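Local coordinates for protein extracellular ligand-binding receptor (Verminephrobacter eiseniae, PDB 4M88) that probably binds amino acids or related small solutes outside the cytoplasmic membrane as the substrate-binding component of an ABC transporter, at residues S56-M68 with R86-V98. Residues are numbered along the deposited sequence; the frame is centred on the assembly and turned at random.
Sequences SGEGFAEQFPKAM and RMLDDKLLDTAPV
Arg86 reaches across to Glu58, its NH2 lying 3.1 Å from Glu58 OE2 in a salt bridge whose N-H points at the oxygen at 158°. The bond runs in the guanidinium plane but meets the carboxylate from above, the two planes being turned 75° apart. Arg86 NE also holds Asp90 OD2, at 2.6 Å, in a second salt bridge, and Ala61 CB rests on one guanidinium face. Cutting Arg86 back to an alanine would probably leave Glu58 and Asp90 without their shared positive partner and uncover the methyl of Ala61. Beyond, the contact turns apolar. Phe64 holds CG anti to its N (chi1 -175°), which sets one ring face against Leu92 CB, 4.0 Å from the ring centroid, a CH-pi contact; Met68 CG lies over the opposite face, toward its rim, and Ala96 CB meets the edge. Phe60 CE2 packs obliquely on Met87 CB (3.6 Å). The bent selenomethionine Met68 sets SE 3.6 Å from Val98 CB and lays CE against Pro97 CD. Helix 57-68 thus joins the end of helix 81-89 and the loop entering strand 99-101 beside the parallel sheet of one alpha/beta lobe of the periplasmic-binding-protein fold, where Phe60 touches Ile10 of strand 4-11 and Phe64 Leu75 of strand 74-76.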
ATOM      1  N   SER A  56      12.454  -5.810   9.267  1.00 18.54           N
ATOM      2  CA  SER A  56      12.437  -7.073  10.003  1.00 23.60           C
ATOM      3  C   SER A  56      11.386  -7.056  11.109  1.00 22.44           C
ATOM      4  O   SER A  56      11.055  -6.000  11.655  1.00 19.30           O
ATOM      5  CB  SER A  56      13.803  -7.355  10.624  1.00 28.83           C
ATOM      6  OG  SER A  56      14.134  -6.354  11.563  1.00 30.99           O
ATOM      7  N   GLY A  57      10.868  -8.228  11.448  1.00 18.09           N
ATOM      8  CA  GLY A  57       9.956  -8.333  12.572  1.00 18.89           C
ATOM      9  C   GLY A  57      10.675  -7.980  13.860  1.00 19.69           C
ATOM     10  O   GLY A  57      10.117  -7.292  14.731  1.00 19.99           O
ATOM     11  N   GLU A  58      11.926  -8.435  13.978  1.00 19.08           N
ATOM     12  CA  GLU A  58      12.726  -8.162  15.168  1.00 25.94           C
ATOM     13  C   GLU A  58      12.898  -6.670  15.373  1.00 23.39           C
ATOM     14  O   GLU A  58      12.780  -6.173  16.491  1.00 26.98           O
ATOM     15  CB  GLU A  58      14.099  -8.823  15.073  1.00 29.91           C
ATOM     16  CG  GLU A  58      14.283  -9.985  16.023  1.00 46.17           C
ATOM     17  CD  GLU A  58      13.921  -9.646  17.458  1.00 55.02           C
ATOM     18  OE1 GLU A  58      14.224  -8.523  17.923  1.00 58.75           O
ATOM     19  OE2 GLU A  58      13.327 -10.519  18.124  1.00 57.77           O
ATOM     20  N   GLY A  59      13.158  -5.957  14.281  1.00 22.68           N
ATOM     21  CA  GLY A  59      13.346  -4.521  14.352  1.00 24.94           C
ATOM     22  C   GLY A  59      12.066  -3.832  14.771  1.00 19.84           C
ATOM     23  O   GLY A  59      12.092  -2.861  15.531  1.00 18.95           O
ATOM     24  N   PHE A  60      10.934  -4.331  14.282  1.00 17.00           N
ATOM     25  CA  PHE A  60       9.660  -3.738  14.668  1.00 19.21           C
ATOM     26  C   PHE A  60       9.383  -3.960  16.149  1.00 21.14           C
ATOM     27  O   PHE A  60       9.004  -3.028  16.863  1.00 20.17           O
ATOM     28  CB  PHE A  60       8.502  -4.292  13.853  1.00 15.66           C
ATOM     29  CG  PHE A  60       7.231  -3.524  14.045  1.00 16.45           C
ATOM     30  CD1 PHE A  60       6.969  -2.408  13.275  1.00 13.87           C
ATOM     31  CD2 PHE A  60       6.319  -3.894  15.024  1.00 20.63           C
ATOM     32  CE1 PHE A  60       5.794  -1.677  13.449  1.00 22.25           C
ATOM     33  CE2 PHE A  60       5.148  -3.168  15.215  1.00 17.12           C
ATOM     34  CZ  PHE A  60       4.884  -2.061  14.423  1.00 21.28           C
ATOM     35  N   ALA A  61       9.557  -5.201  16.596  1.00 19.32           N
ATOM     36  CA  ALA A  61       9.387  -5.554  18.005  1.00 19.07           C
ATOM     37  C   ALA A  61      10.228  -4.668  18.914  1.00 22.16           C
ATOM     38  O   ALA A  61       9.773  -4.244  19.980  1.00 20.80           O
ATOM     39  CB  ALA A  61       9.736  -7.016  18.229  1.00 21.19           C
ATOM     40  N   GLU A  62      11.466  -4.408  18.502  1.00 20.13           N
ATOM     41  CA  GLU A  62      12.359  -3.528  19.256  1.00 23.66           C
ATOM     42  C   GLU A  62      11.874  -2.080  19.308  1.00 18.57           C
ATOM     43  O   GLU A  62      11.945  -1.426  20.349  1.00 18.80           O
ATOM     44  CB  GLU A  62      13.765  -3.562  18.652  1.00 24.84           C
ATOM     45  CG  GLU A  62      14.468  -4.895  18.794  1.00 36.46           C
ATOM     46  CD  GLU A  62      15.805  -4.923  18.069  1.00 50.21           C
ATOM     47  OE1 GLU A  62      16.248  -3.851  17.598  1.00 56.45           O
ATOM     48  OE2 GLU A  62      16.406  -6.016  17.971  1.00 50.05           O
ATOM     49  N   GLN A  63      11.399  -1.565  18.181  1.00 17.73           N
ATOM     50  CA  GLN A  63      11.009  -0.154  18.113  1.00 17.14           C
ATOM     51  C   GLN A  63       9.650   0.170  18.726  1.00 16.28           C
ATOM     52  O   GLN A  63       9.422   1.298  19.159  1.00 19.52           O
ATOM     53  CB  GLN A  63      11.042   0.346  16.666  1.00 18.88           C
ATOM     54  CG  GLN A  63      12.447   0.356  16.065  1.00 19.26           C
ATOM     55  CD  GLN A  63      13.441   1.075  16.949  1.00 32.81           C
ATOM     56  OE1 GLN A  63      13.139   2.120  17.532  1.00 28.36           O
ATOM     57  NE2 GLN A  63      14.629   0.503  17.082  1.00 43.22           N
ATOM     58  N   PHE A  64       8.746  -0.799  18.749  1.00 15.87           N
ATOM     59  CA  PHE A  64       7.391  -0.531  19.204  1.00 15.16           C
ATOM     60  C   PHE A  64       7.317   0.063  20.617  1.00 15.42           C
ATOM     61  O   PHE A  64       6.707   1.118  20.791  1.00 14.96           O
ATOM     62  CB  PHE A  64       6.485  -1.763  19.055  1.00 16.79           C
ATOM     63  CG  PHE A  64       5.043  -1.506  19.408  1.00 17.79           C
ATOM     64  CD1 PHE A  64       4.161  -1.008  18.464  1.00 16.38           C
ATOM     65  CD2 PHE A  64       4.568  -1.775  20.692  1.00 14.59           C
ATOM     66  CE1 PHE A  64       2.823  -0.773  18.788  1.00 16.39           C
ATOM     67  CE2 PHE A  64       3.243  -1.556  21.024  1.00 18.63           C
ATOM     68  CZ  PHE A  64       2.363  -1.046  20.072  1.00 18.00           C
ATOM     69  N   PRO A  65       7.944  -0.588  21.619  1.00 16.25           N
ATOM     70  CA  PRO A  65       7.819   0.008  22.955  1.00 18.86           C
ATOM     71  C   PRO A  65       8.531   1.360  23.058  1.00 20.52           C
ATOM     72  O   PRO A  65       8.068   2.242  23.790  1.00 16.47           O
ATOM     73  CB  PRO A  65       8.490  -1.033  23.871  1.00 22.48           C
ATOM     74  CG  PRO A  65       9.360  -1.844  22.972  1.00 23.09           C
ATOM     75  CD  PRO A  65       8.618  -1.898  21.675  1.00 19.07           C
ATOM     76  N   LYS A  66       9.621   1.539  22.317  1.00 17.08           N
ATOM     77  CA  LYS A  66      10.303   2.835  22.314  1.00 19.73           C
ATOM     78  C   LYS A  66       9.384   3.905  21.738  1.00 16.47           C
ATOM     79  O   LYS A  66       9.348   5.034  22.226  1.00 23.66           O
ATOM     80  CB  LYS A  66      11.602   2.761  21.510  1.00 20.18           C
ATOM     81  CG  LYS A  66      12.597   1.764  22.060  1.00 33.01           C
ATOM     82  CD  LYS A  66      13.808   1.631  21.147  1.00 36.61           C
ATOM     83  CE  LYS A  66      14.978   0.989  21.870  1.00 44.56           C
ATOM     84  NZ  LYS A  66      16.169   0.860  20.982  1.00 47.60           N
ATOM     85  N   ALA A  67       8.636   3.542  20.696  1.00 15.76           N
ATOM     86  CA  ALA A  67       7.666   4.442  20.096  1.00 15.03           C
ATOM     87  C   ALA A  67       6.547   4.742  21.092  1.00 17.76           C
ATOM     88  O   ALA A  67       6.140   5.898  21.265  1.00 18.31           O
ATOM     89  CB  ALA A  67       7.089   3.828  18.802  1.00 15.21           C
HETATM   90  N   MSE A  68       6.048   3.701  21.756  1.00 16.29           N
HETATM   91  CA  MSE A  68       4.958   3.888  22.713  1.00 16.38           C
HETATM   92  C   MSE A  68       5.344   4.793  23.894  1.00 16.59           C
HETATM   93  O   MSE A  68       4.479   5.439  24.487  1.00 17.42           O
HETATM   94  CB  MSE A  68       4.432   2.546  23.229  1.00 15.65           C
HETATM   95  CG  MSE A  68       3.664   1.744  22.211  1.00 14.31           C
HETATM   96 SE   MSE A  68       2.158   2.758  21.426  0.70 23.57          SE
HETATM   97  CE  MSE A  68       1.169   3.106  23.071  1.00 21.45           C
ATOM     98  N   ARG A  86       4.577  -9.564  13.008  1.00 17.26           N
ATOM     99  CA  ARG A  86       5.120  -9.575  14.363  1.00 20.33           C
ATOM    100  C   ARG A  86       4.229  -8.754  15.301  1.00 15.51           C
ATOM    101  O   ARG A  86       3.971  -9.160  16.434  1.00 18.86           O
ATOM    102  CB  ARG A  86       6.548  -9.025  14.365  1.00 17.98           C
ATOM    103  CG  ARG A  86       7.236  -9.070  15.725  1.00 20.80           C
ATOM    104  CD  ARG A  86       7.415 -10.504  16.209  1.00 22.79           C
ATOM    105  NE  ARG A  86       8.240 -10.560  17.413  1.00 23.40           N
ATOM    106  CZ  ARG A  86       9.557 -10.745  17.407  1.00 27.09           C
ATOM    107  NH1 ARG A  86      10.208 -10.914  16.261  1.00 24.31           N
ATOM    108  NH2 ARG A  86      10.226 -10.772  18.549  1.00 32.31           N
HETATM  109  N   MSE A  87       3.752  -7.609  14.816  1.00 14.81           N
HETATM  110  CA  MSE A  87       2.880  -6.751  15.613  1.00 15.77           C
HETATM  111  C   MSE A  87       1.638  -7.533  16.023  1.00 16.72           C
HETATM  112  O   MSE A  87       1.181  -7.446  17.163  1.00 18.15           O
HETATM  113  CB  MSE A  87       2.465  -5.506  14.822  1.00 17.76           C
HETATM  114  CG  MSE A  87       1.587  -4.512  15.589  1.00 12.83           C
HETATM  115 SE   MSE A  87       1.009  -3.023  14.437  0.70 21.42          SE
HETATM  116  CE  MSE A  87      -0.337  -3.948  13.368  1.00 16.34           C
ATOM    117  N   LEU A  88       1.110  -8.323  15.097  1.00 15.16           N
ATOM    118  CA  LEU A  88      -0.115  -9.073  15.368  1.00 14.75           C
ATOM    119  C   LEU A  88       0.152 -10.338  16.192  1.00 18.21           C
ATOM    120  O   LEU A  88      -0.610 -10.664  17.112  1.00 18.52           O
ATOM    121  CB  LEU A  88      -0.845  -9.403  14.056  1.00 14.84           C
ATOM    122  CG  LEU A  88      -1.312  -8.209  13.213  1.00 15.56           C
ATOM    123  CD1 LEU A  88      -1.726  -8.654  11.821  1.00 20.80           C
ATOM    124  CD2 LEU A  88      -2.468  -7.470  13.887  1.00 20.15           C
ATOM    125  N   ASP A  89       1.230 -11.052  15.873  1.00 17.76           N
ATOM    126  CA  ASP A  89       1.560 -12.287  16.603  1.00 22.18           C
ATOM    127  C   ASP A  89       1.949 -12.040  18.059  1.00 24.04           C
ATOM    128  O   ASP A  89       1.641 -12.845  18.941  1.00 26.27           O
ATOM    129  CB  ASP A  89       2.674 -13.065  15.889  1.00 24.60           C
ATOM    130  CG  ASP A  89       2.244 -13.602  14.525  1.00 33.36           C
ATOM    131  OD1 ASP A  89       1.027 -13.674  14.246  1.00 34.14           O
ATOM    132  OD2 ASP A  89       3.138 -13.968  13.733  1.00 38.47           O
ATOM    133  N   ASP A  90       2.648 -10.939  18.312  1.00 20.29           N
ATOM    134  CA  ASP A  90       3.084 -10.613  19.669  1.00 21.86           C
ATOM    135  C   ASP A  90       1.978  -9.916  20.456  1.00 25.66           C
ATOM    136  O   ASP A  90       2.164  -9.581  21.632  1.00 24.15           O
ATOM    137  CB  ASP A  90       4.330  -9.723  19.633  1.00 26.76           C
ATOM    138  CG  ASP A  90       5.608 -10.514  19.405  1.00 37.69           C
ATOM    139  OD1 ASP A  90       5.524 -11.753  19.233  1.00 41.04           O
ATOM    140  OD2 ASP A  90       6.694  -9.890  19.393  1.00 39.61           O
ATOM    141  N   LYS A  91       0.837  -9.705  19.797  1.00 19.92           N
ATOM    142  CA  LYS A  91      -0.336  -9.037  20.385  1.00 19.69           C
ATOM    143  C   LYS A  91       0.026  -7.696  21.022  1.00 20.77           C
ATOM    144  O   LYS A  91      -0.490  -7.337  22.075  1.00 21.29           O
ATOM    145  CB  LYS A  91      -1.033  -9.959  21.390  1.00 26.68           C
ATOM    146  CG  LYS A  91      -1.136 -11.401  20.900  1.00 36.24           C
ATOM    147  CD  LYS A  91      -2.569 -11.895  20.869  1.00 47.26           C
ATOM    148  CE  LYS A  91      -3.120 -12.072  22.272  1.00 54.88           C
ATOM    149  NZ  LYS A  91      -4.615 -12.118  22.295  1.00 58.42           N
ATOM    150  N   LEU A  92       0.915  -6.961  20.359  1.00 17.65           N
ATOM    151  CA  LEU A  92       1.426  -5.701  20.879  1.00 17.70           C
ATOM    152  C   LEU A  92       0.320  -4.672  21.083  1.00 21.40           C
ATOM    153  O   LEU A  92       0.421  -3.829  21.974  1.00 18.31           O
ATOM    154  CB  LEU A  92       2.485  -5.129  19.937  1.00 16.28           C
ATOM    155  CG  LEU A  92       3.728  -5.983  19.745  1.00 20.74           C
ATOM    156  CD1 LEU A  92       4.703  -5.288  18.817  1.00 22.15           C
ATOM    157  CD2 LEU A  92       4.379  -6.297  21.088  1.00 25.09           C
ATOM    158  N   LEU A  93      -0.725  -4.743  20.259  1.00 14.80           N
ATOM    159  CA  LEU A  93      -1.807  -3.755  20.309  1.00 14.90           C
ATOM    160  C   LEU A  93      -2.844  -3.999  21.410  1.00 18.03           C
ATOM    161  O   LEU A  93      -3.628  -3.099  21.720  1.00 19.98           O
ATOM    162  CB  LEU A  93      -2.508  -3.650  18.948  1.00 14.43           C
ATOM    163  CG  LEU A  93      -1.638  -3.092  17.828  1.00 15.85           C
ATOM    164  CD1 LEU A  93      -2.455  -2.986  16.533  1.00 14.72           C
ATOM    165  CD2 LEU A  93      -1.102  -1.734  18.248  1.00 17.14           C
ATOM    166  N   ASP A  94      -2.856  -5.193  22.000  1.00 14.92           N
ATOM    167  CA  ASP A  94      -3.906  -5.544  22.967  1.00 16.10           C
ATOM    168  C   ASP A  94      -4.076  -4.557  24.130  1.00 18.51           C
ATOM    169  O   ASP A  94      -5.199  -4.231  24.525  1.00 18.56           O
ATOM    170  CB  ASP A  94      -3.685  -6.951  23.519  1.00 17.42           C
ATOM    171  CG  ASP A  94      -4.093  -8.028  22.534  1.00 27.32           C
ATOM    172  OD1 ASP A  94      -4.430  -7.699  21.376  1.00 31.96           O
ATOM    173  OD2 ASP A  94      -4.061  -9.209  22.919  1.00 26.30           O
ATOM    174  N   THR A  95      -2.969  -4.081  24.689  1.00 16.59           N
ATOM    175  CA  THR A  95      -3.067  -3.162  25.822  1.00 16.88           C
ATOM    176  C   THR A  95      -2.389  -1.814  25.568  1.00 20.11           C
ATOM    177  O   THR A  95      -2.312  -0.961  26.464  1.00 21.19           O
ATOM    178  CB  THR A  95      -2.499  -3.790  27.106  1.00 25.48           C
ATOM    179  OG1 THR A  95      -1.234  -4.399  26.814  1.00 25.85           O
ATOM    180  CG2 THR A  95      -3.453  -4.856  27.641  1.00 30.06           C
ATOM    181  N   ALA A  96      -1.898  -1.613  24.354  1.00 23.45           N
ATOM    182  CA  ALA A  96      -1.252  -0.346  24.024  1.00 19.72           C
ATOM    183  C   ALA A  96      -2.289   0.710  23.644  1.00 16.91           C
ATOM    184  O   ALA A  96      -3.114   0.479  22.754  1.00 17.97           O
ATOM    185  CB  ALA A  96      -0.238  -0.541  22.903  1.00 16.01           C
ATOM    186  N   PRO A  97      -2.257   1.872  24.327  1.00 17.70           N
ATOM    187  CA  PRO A  97      -3.188   2.962  24.013  1.00 17.09           C
ATOM    188  C   PRO A  97      -2.779   3.703  22.743  1.00 17.25           C
ATOM    189  O   PRO A  97      -2.247   4.816  22.784  1.00 16.79           O
ATOM    190  CB  PRO A  97      -3.075   3.885  25.232  1.00 23.73           C
ATOM    191  CG  PRO A  97      -1.677   3.640  25.766  1.00 19.15           C
ATOM    192  CD  PRO A  97      -1.430   2.168  25.514  1.00 15.24           C
ATOM    193  N   VAL A  98      -3.031   3.077  21.605  1.00 14.19           N
ATOM    194  CA  VAL A  98      -2.628   3.659  20.336  1.00 17.08           C
ATOM    195  C   VAL A  98      -3.556   3.138  19.251  1.00 17.17           C
ATOM    196  O   VAL A  98      -4.221   2.121  19.430  1.00 15.58           O
ATOM    197  CB  VAL A  98      -1.163   3.291  20.016  1.00 14.09           C
ATOM    198  CG1 VAL A  98      -1.051   1.830  19.574  1.00 13.46           C
ATOM    199  CG2 VAL A  98      -0.584   4.224  18.943  1.00 13.52           C
TER